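Local coordinates for dTDP-4-dehydrorhamnose Reductase (Yersinia enterocolitica, PDB 5U9C), which reduces dTDP-4-dehydrorhamnose, probably with NADPH, to yield dTDP-L-rhamnose, at the interface of chains A and B. Sequence-based numbering; all coordinates share one arbitrary frame. Chains: chain A/B, dTDP-4-dehydrorhamnose Reductase.

The interface of chains A and B. Residues chain A 113, 115, 119, 121-122; chain B 76, 129, 132.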
ATOM      1  N   GLU A 113      -4.135   5.861  -6.745  1.00 29.17           N
ATOM      2  CA  GLU A 113      -4.938   5.396  -5.622  1.00 32.03           C
ATOM      3  C   GLU A 113      -5.644   4.096  -5.943  1.00 32.46           C
ATOM      4  O   GLU A 113      -5.818   3.271  -5.056  1.00 33.92           O
ATOM      5  CB  GLU A 113      -5.953   6.456  -5.173  1.00 35.00           C
ATOM      6  CG  GLU A 113      -6.693   6.036  -3.910  1.00 40.62           C
ATOM      7  CD  GLU A 113      -7.610   7.110  -3.348  1.00 44.31           C
ATOM      8  OE1 GLU A 113      -7.479   8.304  -3.736  1.00 45.08           O
ATOM      9  OE2 GLU A 113      -8.456   6.725  -2.504  1.00 51.26           O
ATOM     10  N   LYS A 115      -8.868   3.750  -7.179  1.00 32.74           N
ATOM     11  CA  LYS A 115     -10.346   3.747  -7.019  1.00 32.90           C
ATOM     12  C   LYS A 115     -10.982   3.850  -8.408  1.00 30.73           C
ATOM     13  O   LYS A 115     -10.272   3.976  -9.417  1.00 28.42           O
ATOM     14  CB  LYS A 115     -10.846   4.809  -6.022  1.00 36.26           C
ATOM     15  CG  LYS A 115     -10.403   6.218  -6.277  1.00 35.19           C
ATOM     16  CD  LYS A 115     -10.579   7.158  -5.075  1.00 37.42           C
ATOM     17  CE  LYS A 115     -11.956   7.739  -4.932  1.00 38.37           C
ATOM     18  NZ  LYS A 115     -12.009   8.709  -3.806  1.00 36.67           N
ATOM     19  N   ASN A 119     -13.241  12.844  -8.298  1.00 25.70           N
ATOM     20  CA  ASN A 119     -13.853  14.176  -8.441  1.00 25.80           C
ATOM     21  C   ASN A 119     -12.845  15.287  -8.083  1.00 25.57           C
ATOM     22  O   ASN A 119     -11.686  15.005  -7.730  1.00 24.96           O
ATOM     23  CB  ASN A 119     -15.195  14.281  -7.680  1.00 26.06           C
ATOM     24  CG  ASN A 119     -15.038  14.180  -6.174  1.00 25.99           C
ATOM     25  OD1 ASN A 119     -14.122  14.770  -5.588  1.00 23.79           O
ATOM     26  ND2 ASN A 119     -15.976  13.465  -5.526  1.00 25.01           N
ATOM     27  N   LEU A 121     -12.432  17.078  -5.506  1.00 25.05           N
ATOM     28  CA  LEU A 121     -11.862  17.020  -4.144  1.00 25.45           C
ATOM     29  C   LEU A 121     -10.797  15.946  -3.970  1.00 26.18           C
ATOM     30  O   LEU A 121     -10.032  15.977  -2.986  1.00 25.85           O
ATOM     31  CB  LEU A 121     -12.929  16.809  -3.070  1.00 27.44           C
ATOM     32  CG  LEU A 121     -13.714  18.004  -2.592  1.00 30.33           C
ATOM     33  CD1 LEU A 121     -14.729  17.570  -1.536  1.00 30.91           C
ATOM     34  CD2 LEU A 121     -12.759  19.042  -2.020  1.00 30.09           C
ATOM     35  N   ASP A 122     -10.752  14.957  -4.867  1.00 26.03           N
ATOM     36  CA  ASP A 122      -9.720  13.927  -4.769  1.00 25.47           C
ATOM     37  C   ASP A 122      -8.342  14.562  -5.014  1.00 26.75           C
ATOM     38  O   ASP A 122      -8.205  15.524  -5.774  1.00 27.09           O
ATOM     39  CB  ASP A 122     -10.011  12.766  -5.705  1.00 25.77           C
ATOM     40  CG  ASP A 122     -11.153  11.907  -5.197  1.00 25.83           C
ATOM     41  OD1 ASP A 122     -10.940  11.245  -4.160  1.00 25.39           O
ATOM     42  OD2 ASP A 122     -12.248  11.903  -5.807  1.00 23.77           O
TER
ATOM     43  N   PRO B  76     -20.107  15.024  -1.602  1.00 26.00           N
ATOM     44  CA  PRO B  76     -18.829  15.753  -1.655  1.00 25.08           C
ATOM     45  C   PRO B  76     -18.970  17.171  -2.206  1.00 25.22           C
ATOM     46  O   PRO B  76     -18.153  18.021  -1.858  1.00 24.19           O
ATOM     47  CB  PRO B  76     -17.939  14.878  -2.541  1.00 25.58           C
ATOM     48  CG  PRO B  76     -18.839  13.886  -3.189  1.00 26.61           C
ATOM     49  CD  PRO B  76     -20.079  13.766  -2.353  1.00 26.98           C
ATOM     50  N   TYR B 129     -13.771  12.459   2.174  1.00 23.94           N
ATOM     51  CA  TYR B 129     -14.041  13.756   1.551  1.00 23.43           C
ATOM     52  C   TYR B 129     -14.020  14.939   2.504  1.00 23.56           C
ATOM     53  O   TYR B 129     -13.582  16.004   2.120  1.00 22.92           O
ATOM     54  CB  TYR B 129     -15.287  13.730   0.640  1.00 24.45           C
ATOM     55  CG  TYR B 129     -15.013  13.006  -0.675  1.00 24.43           C
ATOM     56  CD1 TYR B 129     -14.177  13.580  -1.644  1.00 23.93           C
ATOM     57  CD2 TYR B 129     -15.541  11.724  -0.931  1.00 24.53           C
ATOM     58  CE1 TYR B 129     -13.917  12.914  -2.838  1.00 25.62           C
ATOM     59  CE2 TYR B 129     -15.281  11.056  -2.129  1.00 25.52           C
ATOM     60  CZ  TYR B 129     -14.476  11.652  -3.076  1.00 25.31           C
ATOM     61  OH  TYR B 129     -14.186  10.985  -4.230  1.00 26.74           O
ATOM     62  N   ARG B 132     -10.324  15.748   2.866  1.00 22.46           N
ATOM     63  CA  ARG B 132      -9.847  16.359   1.641  1.00 22.55           C
ATOM     64  C   ARG B 132     -10.290  17.829   1.541  1.00 23.26           C
ATOM     65  O   ARG B 132      -9.500  18.693   1.159  1.00 21.88           O
ATOM     66  CB  ARG B 132     -10.370  15.596   0.428  1.00 23.33           C
ATOM     67  CG  ARG B 132      -9.787  14.204   0.273  1.00 24.56           C
ATOM     68  CD  ARG B 132     -10.485  13.384  -0.797  1.00 24.98           C
ATOM     69  NE  ARG B 132      -9.980  12.032  -0.776  1.00 25.92           N
ATOM     70  CZ  ARG B 132     -10.672  10.924  -0.553  1.00 27.74           C
ATOM     71  NH1 ARG B 132     -11.996  10.922  -0.492  1.00 30.17           N
ATOM     72  NH2 ARG B 132     -10.023   9.761  -0.542  1.00 30.64           N
TER
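B:Tyr129 drives its phenol into the loop of chain A that carries A:Asp122, where the tyrosine hydroxyl OH donates a hydrogen bond to carboxylate oxygen OD2 of A:Asp122 at 2.7 Å. In this extended short-chain dehydrogenase/reductase, B:Tyr129 immediately precedes the YxxxK motif of helix 129-144 and B:Arg132 lies within it. The hydroxyl meets OD2 on its syn side, 17° out of the carboxylate plane, while the backbone N of A:Asn119 takes the anti lone pair at 2.8 Å, so two donors grip this oxygen.

A:Lys115 comes tip to tip with the phenol. A kink about its CG-CD bond (chi3 -84°) carries the ammonium NZ to the tyrosine hydroxyl, and NZ bridges the two chains, donating to OH of B:Tyr129 at 3.2 Å and to OD1 of A:Asp122 within its own chain at 2.8 Å. The lysine charge probably stabilises the carboxylate.

Packing is close around the rest of the ring. The amide of A:Asn119 lies against its CE1 and CZ, the two planes 40° apart; its OD1 accepts from the backbone N of A:Leu121, which helps to fix the amide's rotation. CB of A:Leu121 reaches ring atom CD1 of B:Tyr129 at 3.7 Å. Within chain B, NH1 of B:Arg132 sits over the ring centre, with CB of B:Pro76 toward the rim of the opposite face.

The guanidinium side is looser. The straight aliphatic stretch of B:Arg132 passes the backbone O of A:Leu121 with its CD. OD1 of A:Asp122 lies over the face of the guanidinium, forming a salt bridge with NE of B:Arg132 at 3.6 Å instead of approaching edge-on. Farther out, A:Glu113 and B:Arg132 point tip to tip, but OE2 stays 3.9 Å from NH2, a long-range charge pairing. A biological role for this interface in the deposited assembly of six copies is not established by the structure alone.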